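Local atomic coordinates of Bd3460 (Bdellovibrio bacteriovorus, PDB entry 5CEC), a protein that is an ankyrin-repeat immunity protein that binds the predatory endopeptidase Bd3459 and probably protects the predator from its own enzyme during invasion of prey. Residues 34-45 with 69-78; 89-100 with 115-126. One frame throughout, in Å; residues are numbered along the deposited sequence.

Contact 1: 34-45 with 69-78; sequences NEAAEQGDLAKV and NAAMGGNLDI. With SO4 (sulfate ion), chain H.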
loop_
_atom_site.group_PDB
_atom_site.type_symbol
_atom_site.label_atom_id
_atom_site.label_comp_id
_atom_site.label_asym_id
_atom_site.label_seq_id
_atom_site.Cartn_x
_atom_site.Cartn_y
_atom_site.Cartn_z
ATOM N N ASN B 34 17.222 -0.400 -13.431
ATOM C CA ASN B 34 15.774 -0.597 -13.650
ATOM C C ASN B 34 15.063 -1.147 -12.419
ATOM O O ASN B 34 13.992 -0.666 -12.056
ATOM C CB ASN B 34 15.505 -1.463 -14.885
ATOM C CG ASN B 34 15.915 -0.776 -16.171
ATOM O OD1 ASN B 34 16.164 0.440 -16.198
ATOM N ND2 ASN B 34 16.026 -1.543 -17.233
ATOM N N GLU B 35 15.697 -2.113 -11.751
ATOM C CA GLU B 35 15.174 -2.661 -10.499
ATOM C C GLU B 35 15.120 -1.627 -9.366
ATOM O O GLU B 35 14.087 -1.464 -8.703
ATOM C CB GLU B 35 15.963 -3.921 -10.100
ATOM C CG GLU B 35 15.662 -5.104 -11.025
ATOM C CD GLU B 35 16.387 -6.393 -10.665
ATOM O OE1 GLU B 35 17.339 -6.365 -9.861
ATOM O OE2 GLU B 35 16.000 -7.453 -11.202
ATOM N N ALA B 36 16.199 -0.872 -9.185
ATOM C CA ALA B 36 16.204 0.185 -8.164
ATOM C C ALA B 36 15.138 1.241 -8.436
ATOM O O ALA B 36 14.473 1.723 -7.512
ATOM C CB ALA B 36 17.586 0.819 -8.080
ATOM N N ALA B 37 14.964 1.564 -9.715
ATOM C CA ALA B 37 13.972 2.557 -10.112
ATOM C C ALA B 37 12.537 2.124 -9.799
ATOM O O ALA B 37 11.722 2.935 -9.344
ATOM C CB ALA B 37 14.110 2.904 -11.587
ATOM N N GLU B 38 12.232 0.850 -10.045
ATOM C CA GLU B 38 10.904 0.305 -9.742
ATOM C C GLU B 38 10.696 0.162 -8.227
ATOM O O GLU B 38 9.610 0.418 -7.743
ATOM C CB GLU B 38 10.720 -1.069 -10.406
ATOM C CG GLU B 38 9.266 -1.568 -10.478
ATOM C CD GLU B 38 8.741 -2.257 -9.230
ATOM O OE1 GLU B 38 9.542 -2.711 -8.383
ATOM O OE2 GLU B 38 7.500 -2.348 -9.115
ATOM N N GLN B 39 11.754 -0.205 -7.507
ATOM C CA GLN B 39 11.669 -0.495 -6.073
ATOM C C GLN B 39 11.626 0.762 -5.191
ATOM O O GLN B 39 11.269 0.699 -4.005
ATOM C CB GLN B 39 12.842 -1.403 -5.658
ATOM C CG GLN B 39 12.789 -2.808 -6.264
ATOM C CD GLN B 39 14.105 -3.599 -6.163
ATOM O OE1 GLN B 39 15.031 -3.231 -5.426
ATOM N NE2 GLN B 39 14.182 -4.711 -6.904
ATOM N N GLY B 40 12.006 1.903 -5.749
ATOM C CA GLY B 40 11.987 3.141 -4.997
ATOM C C GLY B 40 13.266 3.383 -4.220
ATOM O O GLY B 40 13.240 4.122 -3.252
ATOM N N ASP B 41 14.384 2.785 -4.644
ATOM C CA ASP B 41 15.688 3.000 -3.987
ATOM C C ASP B 41 16.446 4.123 -4.694
ATOM O O ASP B 41 17.254 3.878 -5.567
ATOM C CB ASP B 41 16.502 1.699 -3.964
ATOM C CG ASP B 41 17.646 1.754 -2.993
ATOM O OD1 ASP B 41 18.148 2.873 -2.742
ATOM O OD2 ASP B 41 18.053 0.682 -2.478
ATOM N N LEU B 42 16.168 5.356 -4.296
ATOM C CA LEU B 42 16.758 6.533 -4.931
ATOM C C LEU B 42 18.270 6.575 -4.781
ATOM O O LEU B 42 18.976 6.968 -5.706
ATOM C CB LEU B 42 16.142 7.809 -4.355
ATOM C CG LEU B 42 16.705 9.152 -4.812
ATOM C CD1 LEU B 42 16.526 9.315 -6.319
ATOM C CD2 LEU B 42 16.025 10.282 -4.054
ATOM N N ALA B 43 18.771 6.187 -3.611
ATOM C CA ALA B 43 20.212 6.209 -3.382
ATOM C C ALA B 43 20.908 5.327 -4.390
ATOM O O ALA B 43 21.904 5.722 -4.974
ATOM C CB ALA B 43 20.567 5.770 -1.964
ATOM N N LYS B 44 20.340 4.145 -4.617
ATOM C CA LYS B 44 20.895 3.184 -5.563
ATOM C C LYS B 44 20.828 3.722 -6.985
ATOM O O LYS B 44 21.762 3.553 -7.763
ATOM C CB LYS B 44 20.155 1.849 -5.443
ATOM C CG LYS B 44 20.831 0.666 -6.106
ATOM C CD LYS B 44 20.287 -0.657 -5.567
ATOM C CE LYS B 44 20.684 -0.923 -4.113
ATOM N NZ LYS B 44 20.323 -2.296 -3.650
ATOM N N VAL B 45 19.722 4.385 -7.309
ATOM C CA VAL B 45 19.588 5.053 -8.601
ATOM C C VAL B 45 20.670 6.144 -8.792
ATOM O O VAL B 45 21.361 6.148 -9.804
ATOM C CB VAL B 45 18.162 5.607 -8.807
ATOM C CG1 VAL B 45 18.095 6.565 -10.007
ATOM C CG2 VAL B 45 17.163 4.454 -8.983
ATOM N N ASN B 69 10.038 2.233 -15.243
ATOM C CA ASN B 69 10.107 1.554 -13.971
ATOM C C ASN B 69 9.776 2.463 -12.798
ATOM O O ASN B 69 9.004 2.078 -11.922
ATOM C CB ASN B 69 11.498 0.943 -13.796
ATOM C CG ASN B 69 11.636 -0.401 -14.455
ATOM O OD1 ASN B 69 11.198 -1.396 -13.908
ATOM N ND2 ASN B 69 12.254 -0.443 -15.627
ATOM N N ALA B 70 10.352 3.670 -12.763
ATOM C CA ALA B 70 10.089 4.609 -11.680
ATOM C C ALA B 70 8.620 5.029 -11.666
ATOM O O ALA B 70 8.020 5.181 -10.605
ATOM C CB ALA B 70 10.974 5.827 -11.817
ATOM N N ALA B 71 8.059 5.270 -12.848
ATOM C CA ALA B 71 6.665 5.680 -12.973
ATOM C C ALA B 71 5.697 4.588 -12.504
ATOM O O ALA B 71 4.768 4.880 -11.755
ATOM C CB ALA B 71 6.354 6.083 -14.392
ATOM N N MET B 72 5.924 3.361 -12.971
ATOM C CA MET B 72 5.086 2.202 -12.614
ATOM C C MET B 72 5.098 1.964 -11.108
ATOM O O MET B 72 4.085 1.626 -10.518
ATOM C CB MET B 72 5.586 0.940 -13.329
ATOM C CG MET B 72 4.911 -0.375 -12.930
ATOM S SD MET B 72 5.335 -1.728 -14.041
ATOM C CE MET B 72 7.054 -1.428 -14.089
ATOM N N GLY B 73 6.264 2.174 -10.494
ATOM C CA GLY B 73 6.412 1.978 -9.056
ATOM C C GLY B 73 5.972 3.167 -8.210
ATOM O O GLY B 73 6.075 3.104 -6.985
ATOM N N GLY B 74 5.507 4.243 -8.856
ATOM C CA GLY B 74 5.023 5.413 -8.139
ATOM C C GLY B 74 6.098 6.172 -7.386
ATOM O O GLY B 74 5.839 6.734 -6.316
ATOM N N ASN B 75 7.296 6.219 -7.961
ATOM C CA ASN B 75 8.474 6.714 -7.270
ATOM C C ASN B 75 8.770 8.118 -7.779
ATOM O O ASN B 75 9.572 8.320 -8.683
ATOM C CB ASN B 75 9.614 5.731 -7.453
ATOM C CG ASN B 75 9.272 4.366 -6.879
ATOM O OD1 ASN B 75 8.709 4.273 -5.786
ATOM N ND2 ASN B 75 9.621 3.314 -7.587
ATOM N N LEU B 76 8.098 9.083 -7.166
ATOM C CA LEU B 76 8.159 10.465 -7.592
ATOM C C LEU B 76 9.545 11.101 -7.516
ATOM O O LEU B 76 9.979 11.760 -8.469
ATOM C CB LEU B 76 7.159 11.288 -6.802
ATOM C CG LEU B 76 7.027 12.750 -7.171
ATOM C CD1 LEU B 76 6.643 12.936 -8.629
ATOM C CD2 LEU B 76 5.984 13.361 -6.258
ATOM N N ASP B 77 10.253 10.901 -6.407
ATOM C CA ASP B 77 11.621 11.439 -6.305
ATOM C C ASP B 77 12.525 10.885 -7.395
ATOM O O ASP B 77 13.320 11.618 -7.980
ATOM C CB ASP B 77 12.210 11.184 -4.910
ATOM C CG ASP B 77 11.661 12.148 -3.861
ATOM O OD1 ASP B 77 10.840 13.019 -4.213
ATOM O OD2 ASP B 77 12.055 12.046 -2.680
ATOM N N ILE B 78 12.392 9.601 -7.709
ATOM C CA ILE B 78 13.213 9.004 -8.762
ATOM C C ILE B 78 12.802 9.556 -10.129
ATOM O O ILE B 78 13.662 9.901 -10.942
ATOM C CB ILE B 78 13.169 7.477 -8.727
ATOM C CG1 ILE B 78 13.804 6.957 -7.431
ATOM C CG2 ILE B 78 13.862 6.901 -9.957
ATOM C CD1 ILE B 78 13.637 5.463 -7.209
HETATM S S SO4 H . 8.083 9.248 -3.491
HETATM O O1 SO4 H . 7.478 10.554 -3.090
HETATM O O2 SO4 H . 7.208 8.534 -4.461
HETATM O O3 SO4 H . 9.400 9.491 -4.089
HETATM O O4 SO4 H . 8.243 8.468 -2.226
#
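The Asn75 side chain reaches across to the end of helix 31-39 and grips two backbone carbonyls with its amide nitrogen. The bond from ND2 to Ala37 O is 2.8 Å long and bent, with the donor tilted 20° from the carbonyl plane. The second, from ND2 to Glu38 O, is weak at 2.9 Å. With chi1 at -61°, CG lies anti to the Asn75 carbonyl carbon, and the amide is carried over Gly40. Its OD1 accepts from Lys154 NZ of the Bd3459 chain. Two CA-H...O contacts run in opposite senses between the helices: Ala70 CA lies 3.3 Å from Ala37 O, and Glu38 CA lies 3.4 Å from Asn69 O. The Asn34 and Asn69 side chains cross at about a right angle with their amide planes 15° apart, Asn34 CB lying 3.5 Å from Asn69 ND2. That nitrogen is bonded to Thr65 O.

This is packing between neighbouring helix-turn-helix units, as in ankyrin repeats. Each segment spans the end of one helix, a short turn and the start of the next. Gly40 and Gly74 turn the chain with positive phi, the latter in a Schellman motif.

The apolar part centres on Ile78, a knob set among Ala36, Ala37, Leu42 and Val45. Its CD1 reaches Gly40 CA at 3.6 Å. Leu42 slides past it in the opposite direction, CD1 to Ile78 CG1 at 3.8 Å.

A sulfate, probably from the crystallisation liquor, accepts from Leu76 N and Asp77 N at the start of helix 76-84. Lys154 of the Bd3459 chain also binds it.

Contact 2: 89-100 with 115-126; sequences LELKNNGGETAL and LIKAGANVDIIV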
loop_
_atom_site.group_PDB
_atom_site.type_symbol
_atom_site.label_atom_id
_atom_site.label_comp_id
_atom_site.label_asym_id
_atom_site.label_seq_id
_atom_site.Cartn_x
_atom_site.Cartn_y
_atom_site.Cartn_z
ATOM N N LEU B 89 10.745 11.118 -22.834
ATOM C CA LEU B 89 9.504 10.773 -22.162
ATOM C C LEU B 89 8.616 9.826 -22.915
ATOM O O LEU B 89 7.682 9.266 -22.328
ATOM C CB LEU B 89 8.704 12.030 -21.816
ATOM C CG LEU B 89 9.381 13.143 -21.001
ATOM C CD1 LEU B 89 8.414 14.254 -20.663
ATOM C CD2 LEU B 89 10.001 12.576 -19.733
ATOM N N GLU B 90 8.888 9.619 -24.193
ATOM C CA GLU B 90 7.935 8.997 -25.108
ATOM C C GLU B 90 8.301 7.607 -25.605
ATOM O O GLU B 90 7.562 7.010 -26.424
ATOM C CB GLU B 90 7.651 9.934 -26.271
ATOM C CG GLU B 90 7.187 11.314 -25.864
ATOM C CD GLU B 90 6.007 11.361 -24.932
ATOM O OE1 GLU B 90 5.159 10.447 -24.926
ATOM O OE2 GLU B 90 5.917 12.349 -24.177
ATOM N N LEU B 91 9.381 7.045 -25.073
ATOM C CA LEU B 91 9.685 5.648 -25.386
ATOM C C LEU B 91 8.558 4.768 -24.876
ATOM O O LEU B 91 7.844 5.116 -23.932
ATOM C CB LEU B 91 11.035 5.244 -24.821
ATOM C CG LEU B 91 12.223 6.039 -25.388
ATOM C CD1 LEU B 91 13.482 5.735 -24.621
ATOM C CD2 LEU B 91 12.401 5.736 -26.862
ATOM N N LYS B 92 8.375 3.626 -25.529
ATOM C CA LYS B 92 7.287 2.703 -25.237
ATOM C C LYS B 92 7.802 1.303 -25.005
ATOM O O LYS B 92 8.741 0.851 -25.678
ATOM C CB LYS B 92 6.278 2.678 -26.383
ATOM C CG LYS B 92 5.525 3.980 -26.510
ATOM C CD LYS B 92 4.725 4.028 -27.763
ATOM C CE LYS B 92 3.994 5.327 -27.900
ATOM N NZ LYS B 92 3.621 5.513 -29.328
ATOM N N ASN B 93 7.197 0.612 -24.046
ATOM C CA ASN B 93 7.523 -0.814 -23.847
ATOM C C ASN B 93 6.820 -1.687 -24.871
ATOM O O ASN B 93 6.139 -1.195 -25.759
ATOM C CB ASN B 93 7.209 -1.255 -22.425
ATOM C CG ASN B 93 5.730 -1.495 -22.204
ATOM O OD1 ASN B 93 4.904 -0.800 -22.777
ATOM N ND2 ASN B 93 5.379 -2.527 -21.435
ATOM N N ASN B 94 6.913 -3.001 -24.692
ATOM C CA ASN B 94 6.221 -3.925 -25.614
ATOM C C ASN B 94 4.697 -3.864 -25.572
ATOM O O ASN B 94 4.055 -4.211 -26.555
ATOM C CB ASN B 94 6.739 -5.364 -25.473
ATOM C CG ASN B 94 6.456 -5.996 -24.115
ATOM O OD1 ASN B 94 6.013 -5.343 -23.176
ATOM N ND2 ASN B 94 6.774 -7.258 -24.000
ATOM N N GLY B 95 4.141 -3.315 -24.491
ATOM C CA GLY B 95 2.727 -3.054 -24.397
ATOM C C GLY B 95 2.300 -1.715 -24.977
ATOM O O GLY B 95 1.140 -1.338 -24.872
ATOM N N GLY B 96 3.233 -1.003 -25.596
ATOM C CA GLY B 96 2.924 0.292 -26.215
ATOM C C GLY B 96 2.811 1.466 -25.280
ATOM O O GLY B 96 2.331 2.525 -25.699
ATOM N N GLU B 97 3.256 1.289 -24.036
ATOM C CA GLU B 97 3.057 2.279 -22.997
ATOM C C GLU B 97 4.260 3.148 -22.742
ATOM O O GLU B 97 5.380 2.671 -22.588
ATOM C CB GLU B 97 2.624 1.597 -21.709
ATOM C CG GLU B 97 1.211 1.034 -21.802
ATOM C CD GLU B 97 0.680 0.462 -20.500
ATOM O OE1 GLU B 97 1.470 -0.171 -19.765
ATOM O OE2 GLU B 97 -0.534 0.641 -20.239
ATOM N N THR B 98 4.015 4.451 -22.684
ATOM C CA THR B 98 5.018 5.400 -22.219
ATOM C C THR B 98 5.007 5.428 -20.683
ATOM O O THR B 98 4.104 4.840 -20.018
ATOM C CB THR B 98 4.750 6.822 -22.695
ATOM O OG1 THR B 98 3.554 7.287 -22.068
ATOM C CG2 THR B 98 4.624 6.907 -24.229
ATOM N N ALA B 99 6.012 6.063 -20.102
ATOM C CA ALA B 99 6.062 6.257 -18.658
ATOM C C ALA B 99 4.779 6.844 -18.086
ATOM O O ALA B 99 4.327 6.415 -17.021
ATOM C CB ALA B 99 7.251 7.125 -18.231
ATOM N N LEU B 100 4.190 7.810 -18.794
ATOM C CA LEU B 100 2.952 8.412 -18.311
ATOM C C LEU B 100 1.832 7.378 -18.280
ATOM O O LEU B 100 1.027 7.359 -17.322
ATOM C CB LEU B 100 2.579 9.625 -19.168
ATOM C CG LEU B 100 1.258 10.302 -18.791
ATOM C CD1 LEU B 100 1.193 10.732 -17.318
ATOM C CD2 LEU B 100 1.027 11.512 -19.689
ATOM N N LEU B 115 4.742 14.175 -14.680
ATOM C CA LEU B 115 5.083 13.904 -16.078
ATOM C C LEU B 115 4.347 14.836 -17.027
ATOM O O LEU B 115 4.942 15.384 -17.978
ATOM C CB LEU B 115 4.845 12.440 -16.444
ATOM C CG LEU B 115 5.846 11.465 -15.824
ATOM C CD1 LEU B 115 5.336 10.055 -16.001
ATOM C CD2 LEU B 115 7.233 11.577 -16.427
ATOM N N ILE B 116 3.073 15.085 -16.747
ATOM C CA ILE B 116 2.305 16.024 -17.594
ATOM C C ILE B 116 2.890 17.461 -17.518
ATOM O O ILE B 116 3.053 18.099 -18.544
ATOM C CB ILE B 116 0.801 15.993 -17.205
ATOM C CG1 ILE B 116 0.207 14.615 -17.536
ATOM C CG2 ILE B 116 0.006 17.081 -17.928
ATOM C CD1 ILE B 116 -1.155 14.359 -16.937
ATOM N N LYS B 117 3.213 17.936 -16.316
ATOM C CA LYS B 117 3.871 19.226 -16.144
ATOM C C LYS B 117 5.239 19.304 -16.811
ATOM O O LYS B 117 5.682 20.379 -17.202
ATOM C CB LYS B 117 4.017 19.576 -14.646
ATOM C CG LYS B 117 2.686 19.892 -13.990
ATOM C CD LYS B 117 2.768 20.226 -12.506
ATOM C CE LYS B 117 3.672 19.293 -11.712
ATOM N NZ LYS B 117 3.425 19.395 -10.246
ATOM N N ALA B 118 5.897 18.157 -16.940
ATOM C CA ALA B 118 7.171 18.047 -17.627
ATOM C C ALA B 118 7.074 17.881 -19.140
ATOM O O ALA B 118 8.108 17.756 -19.808
ATOM C CB ALA B 118 7.994 16.911 -17.040
ATOM N N GLY B 119 5.851 17.887 -19.670
ATOM C CA GLY B 119 5.612 17.885 -21.106
ATOM C C GLY B 119 5.383 16.543 -21.757
ATOM O O GLY B 119 5.420 16.440 -22.980
ATOM N N ALA B 120 5.071 15.534 -20.950
ATOM C CA ALA B 120 4.777 14.226 -21.518
ATOM C C ALA B 120 3.498 14.306 -22.355
ATOM O O ALA B 120 2.524 14.973 -21.993
ATOM C CB ALA B 120 4.581 13.190 -20.407
ATOM N N ASN B 121 3.488 13.588 -23.465
ATOM C CA ASN B 121 2.335 13.529 -24.355
ATOM C C ASN B 121 1.171 12.858 -23.631
ATOM O O ASN B 121 1.312 11.742 -23.127
ATOM C CB ASN B 121 2.743 12.699 -25.584
ATOM C CG ASN B 121 1.699 12.580 -26.650
ATOM O OD1 ASN B 121 0.760 13.353 -26.718
ATOM N ND2 ASN B 121 1.919 11.624 -27.570
ATOM N N VAL B 122 0.030 13.534 -23.630
ATOM C CA VAL B 122 -1.168 12.995 -23.022
ATOM C C VAL B 122 -2.074 12.267 -24.004
ATOM O O VAL B 122 -2.985 11.548 -23.567
ATOM C CB VAL B 122 -1.953 14.054 -22.233
ATOM C CG1 VAL B 122 -1.084 14.698 -21.158
ATOM C CG2 VAL B 122 -2.519 15.132 -23.155
ATOM N N ASP B 123 -1.856 12.457 -25.314
ATOM C CA ASP B 123 -2.652 11.782 -26.344
ATOM C C ASP B 123 -2.018 10.436 -26.659
ATOM O O ASP B 123 -1.453 10.209 -27.728
ATOM C CB ASP B 123 -2.797 12.638 -27.574
ATOM C CG ASP B 123 -3.740 12.048 -28.609
ATOM O OD1 ASP B 123 -4.397 11.003 -28.341
ATOM O OD2 ASP B 123 -3.809 12.621 -29.717
ATOM N N ILE B 124 -2.188 9.514 -25.717
ATOM C CA ILE B 124 -1.586 8.181 -25.801
ATOM C C ILE B 124 -2.617 7.137 -25.431
ATOM O O ILE B 124 -3.706 7.464 -24.908
ATOM C CB ILE B 124 -0.333 8.067 -24.913
ATOM C CG1 ILE B 124 -0.680 8.221 -23.415
ATOM C CG2 ILE B 124 0.708 9.082 -25.364
ATOM C CD1 ILE B 124 0.512 8.131 -22.498
ATOM N N ILE B 125 -2.278 5.883 -25.734
ATOM C CA ILE B 125 -3.130 4.719 -25.513
ATOM C C ILE B 125 -2.493 3.805 -24.472
ATOM O O ILE B 125 -1.288 3.582 -24.479
ATOM C CB ILE B 125 -3.296 3.924 -26.832
ATOM C CG1 ILE B 125 -3.908 4.797 -27.945
ATOM C CG2 ILE B 125 -4.116 2.651 -26.658
ATOM C CD1 ILE B 125 -5.219 5.442 -27.612
ATOM N N VAL B 126 -3.321 3.317 -23.559
ATOM C CA VAL B 126 -2.866 2.396 -22.528
ATOM C C VAL B 126 -3.078 0.957 -23.024
ATOM O O VAL B 126 -3.892 0.686 -23.906
ATOM C CB VAL B 126 -3.538 2.653 -21.158
ATOM C CG1 VAL B 126 -3.308 4.104 -20.726
ATOM C CG2 VAL B 126 -5.044 2.345 -21.133
HETATM O O HOH W 1 3.607 10.070 -22.723
HETATM O O HOH W 2 3.943 9.562 -27.238
HETATM O O HOH W 3 6.923 14.688 -24.583
HETATM O O HOH W 4 -0.709 0.831 -25.311
HETATM O O HOH W 5 1.269 4.853 -24.257
#
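Leu115, on the last turn of helix 109-117, packs against the start of helix 99-105. Its CD1 lies 3.7 Å from Leu100 CA, and the two leucine side chains slide past each other in opposite directions. Ile116 CG1 meets the CD2 branch of Leu100 at 3.9 Å. Leu100 has CG anti to its own N, chi1 177°, and this extends both methyls toward the end of helix 109-117. That helix closes in a Schellman motif at Gly119. Here Leu89 CD1 touches the backbone, 3.6 Å from Ala118 O. Ala120 CB then fits between Leu89 CD1 and Leu100 CD2.

At Asn121 the contact becomes polar. Its backbone N donates to Glu90 OE2 in a nearly straight bond of 2.8 Å, on the syn side of the carboxylate but 29° out of its plane. Glu90 is bent at chi2 (-53°), which folds the carboxylate back over Asn121 CB. Asn121 OD1 accepts from Asp123 N, forming an Asx turn. Val122 CG1 adds to the pocket around Leu100 CD2.

Ile124 points its CD1 at Thr98, 3.2 Å from OG1, and also touches Leu100 CB. Thr98 is the N-cap of helix 99-105: OG1 accepts a weak bond from Ala101 N. It also donates to a water shared with Glu90 OE1 and Asn121 O. Further on, two waters join Ile125 O to Gly95 O and Gly96 O of the type I turn 93-96. Such hairpin loops between helix pairs are a hallmark of ankyrin repeats. Val126 CB rests on Glu97 OE2, which accepts from Ala127 N; Glu97 OE1 bonds Ser393 of the Bd3459 chain.

Glu90 carries much of the polar joining. Three waters and Asn121 N share its two oxygens, an environment consistent with an ionised carboxylate.

Contact 1 and contact 2 follow one another along the chain, their centres about 17 Å apart. Contact 1 joins two helix pairs. Contact 2 runs from a helix-pair end into the loops. They meet where Ala71 CB packs 3.3 Å from Ala99 O. Helix 76-84 ties them together further: it starts in contact 1, and its Val79 and Leu83 pack on Leu115 of contact 2. Both contacts also face Bd3459, and the loop of contact 2 adds Asn93, bonded to Ser393 of that chain, and Asn94, bonded to its Lys390 carbonyl. Helix turns and loop tips thus both contribute to binding the partner.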